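Local coordinates for aminotransferase (Helicobacter pylori, PDB 2FNU), which catalyses the pyridoxal-phosphate-dependent transamination of a UDP-linked 4-keto sugar, the second step in making the flagellin-modifying sugar pseudaminic acid, at the interface of chains A and B. Residues are numbered along the deposited sequence; one frame, centred on the assembly and turned at random. Chains: chain A/B, aminotransferase.

The interface of chains A and B. Residues chain A 85, 89-90, 92-93, 324; chain B 210, 222, 224-226.
B:Ile225 lies against A:Asn89, A:Leu92, A:Glu93 and A:Leu324 in a mixed apolar and water-bridged patch of the two-fold PseC dimer interface, which helps hold the subunits together by seating the chain B loop on chain A helix 86-93; a symmetry twin exchanges the chains. The two branches of the isoleucine go to different partners. CG2, anti to the carbonyl carbon, is capped from one side by two leucine tips, 3.6 Å from A:Leu324 CD2 and 3.7 Å from A:Leu92 CD1, with A:Asn89 ND2 beside them. CG1 takes the crowded position between the backbone N and the carbonyl carbon (chi1 64°), which turns the CG1 arm, with CD1 at its end, towards A:Glu93. That methyl stands over the face of the carboxylate, almost directly above its carbon, a tight 3.2 Å from A:Glu93 CD and at similar range to both oxygens, while the glutamate chain, bent at chi2 (-76°), folds its CG against the same methyl. Beyond the isoleucine, the backbone A:Leu324 N donates to B:Val222 O at 2.9 Å. On the other flank, water 1 links the chains: it meets A:Asn89 OD1 of the side-chain amide, B:Gly226 O, and B:His210 ND1 at the ring edge, in plane, at 2.8 Å with a nearly straight bond (173° at H). A:Asn89 OD1 also lies 3.1 Å from B:His210 O; two acceptors meet there as modelled, so the amide orientation is doubtful, and the opposite flip would place an N-H against this carbonyl. The chain A side is formed by helix 86-93, which follows the cofactor-binding A:Ser83-A:Phe84 segment, and by the start of helix 323-329; chain B contributes strand 220-222 and the loop after it, beside B:His210 just ahead of strand 212-214.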
loop_
_atom_site.group_PDB
_atom_site.type_symbol
_atom_site.label_atom_id
_atom_site.label_comp_id
_atom_site.label_asym_id
_atom_site.label_seq_id
_atom_site.Cartn_x
_atom_site.Cartn_y
_atom_site.Cartn_z
ATOM N N VAL A 85 1.345 17.151 -0.588
ATOM C CA VAL A 85 2.208 16.971 -1.746
ATOM C C VAL A 85 1.803 15.753 -2.583
ATOM O O VAL A 85 2.057 15.730 -3.783
ATOM C CB VAL A 85 3.700 16.927 -1.340
ATOM C CG1 VAL A 85 4.037 15.641 -0.578
ATOM C CG2 VAL A 85 4.592 17.114 -2.581
ATOM N N ASN A 89 2.611 14.689 -6.389
ATOM C CA ASN A 89 3.645 13.651 -6.581
ATOM C C ASN A 89 3.104 12.539 -7.468
ATOM O O ASN A 89 3.830 11.982 -8.293
ATOM C CB ASN A 89 4.077 13.014 -5.246
ATOM C CG ASN A 89 5.132 13.828 -4.469
ATOM O OD1 ASN A 89 5.461 13.471 -3.318
ATOM N ND2 ASN A 89 5.670 14.884 -5.067
ATOM N N MET A 90 1.829 12.180 -7.273
ATOM C CA MET A 90 1.254 11.090 -8.063
ATOM C C MET A 90 1.005 11.495 -9.511
ATOM O O MET A 90 0.979 10.628 -10.395
ATOM C CB MET A 90 -0.002 10.502 -7.402
ATOM C CG MET A 90 0.297 9.792 -6.060
ATOM S SD MET A 90 1.578 8.495 -6.208
ATOM C CE MET A 90 3.046 9.356 -5.622
ATOM N N LEU A 92 3.256 13.437 -11.132
ATOM C CA LEU A 92 4.600 13.172 -11.653
ATOM C C LEU A 92 4.819 11.689 -11.925
ATOM O O LEU A 92 5.344 11.325 -12.979
ATOM C CB LEU A 92 5.694 13.699 -10.727
ATOM C CG LEU A 92 5.717 15.199 -10.414
ATOM C CD1 LEU A 92 6.896 15.540 -9.509
ATOM C CD2 LEU A 92 5.742 16.046 -11.666
ATOM N N GLU A 93 4.397 10.828 -10.996
ATOM C CA GLU A 93 4.597 9.383 -11.183
ATOM C C GLU A 93 3.760 8.795 -12.320
ATOM O O GLU A 93 4.028 7.683 -12.781
ATOM C CB GLU A 93 4.323 8.625 -9.875
ATOM C CG GLU A 93 5.438 8.795 -8.859
ATOM C CD GLU A 93 6.655 7.943 -9.219
ATOM O OE1 GLU A 93 7.599 8.460 -9.871
ATOM O OE2 GLU A 93 6.634 6.739 -8.880
ATOM N N LEU A 324 11.945 19.863 -5.270
ATOM C CA LEU A 324 11.709 19.045 -6.455
ATOM C C LEU A 324 10.961 19.837 -7.512
ATOM O O LEU A 324 11.307 19.803 -8.693
ATOM C CB LEU A 324 10.906 17.786 -6.106
ATOM C CG LEU A 324 10.475 16.896 -7.279
ATOM C CD1 LEU A 324 11.694 16.363 -8.041
ATOM C CD2 LEU A 324 9.593 15.764 -6.739
ATOM N N HIS B 210 6.301 9.751 0.614
ATOM C CA HIS B 210 6.143 11.066 -0.012
ATOM C C HIS B 210 7.399 11.846 -0.381
ATOM O O HIS B 210 7.273 12.970 -0.894
ATOM C CB HIS B 210 5.251 11.957 0.867
ATOM C CG HIS B 210 3.946 11.317 1.215
ATOM N ND1 HIS B 210 3.010 10.983 0.255
ATOM C CD2 HIS B 210 3.428 10.930 2.405
ATOM C CE1 HIS B 210 1.967 10.417 0.848
ATOM N NE2 HIS B 210 2.199 10.368 2.151
ATOM N N VAL B 222 10.756 18.443 0.074
ATOM C CA VAL B 222 10.637 17.314 -0.836
ATOM C C VAL B 222 11.616 17.530 -1.990
ATOM O O VAL B 222 11.481 18.502 -2.753
ATOM C CB VAL B 222 9.196 17.206 -1.381
ATOM C CG1 VAL B 222 9.105 16.161 -2.501
ATOM C CG2 VAL B 222 8.238 16.837 -0.261
ATOM N N SER B 224 12.572 14.691 -3.976
ATOM C CA SER B 224 12.344 13.542 -4.833
ATOM C C SER B 224 10.973 12.985 -4.456
ATOM O O SER B 224 10.488 13.221 -3.328
ATOM C CB SER B 224 13.413 12.488 -4.547
ATOM O OG SER B 224 13.539 12.323 -3.135
ATOM N N ILE B 225 10.314 12.286 -5.384
ATOM C CA ILE B 225 8.953 11.822 -5.084
ATOM C C ILE B 225 8.960 10.627 -4.134
ATOM O O ILE B 225 9.978 9.968 -3.906
ATOM C CB ILE B 225 8.067 11.466 -6.349
ATOM C CG1 ILE B 225 8.657 10.296 -7.127
ATOM C CG2 ILE B 225 7.776 12.684 -7.251
ATOM C CD1 ILE B 225 8.224 8.934 -6.596
ATOM N N GLY B 226 7.798 10.387 -3.544
ATOM C CA GLY B 226 7.561 9.136 -2.859
ATOM C C GLY B 226 6.067 8.896 -2.862
ATOM O O GLY B 226 5.282 9.695 -3.409
HETATM O O HOH W 1 3.466 11.514 -2.441
#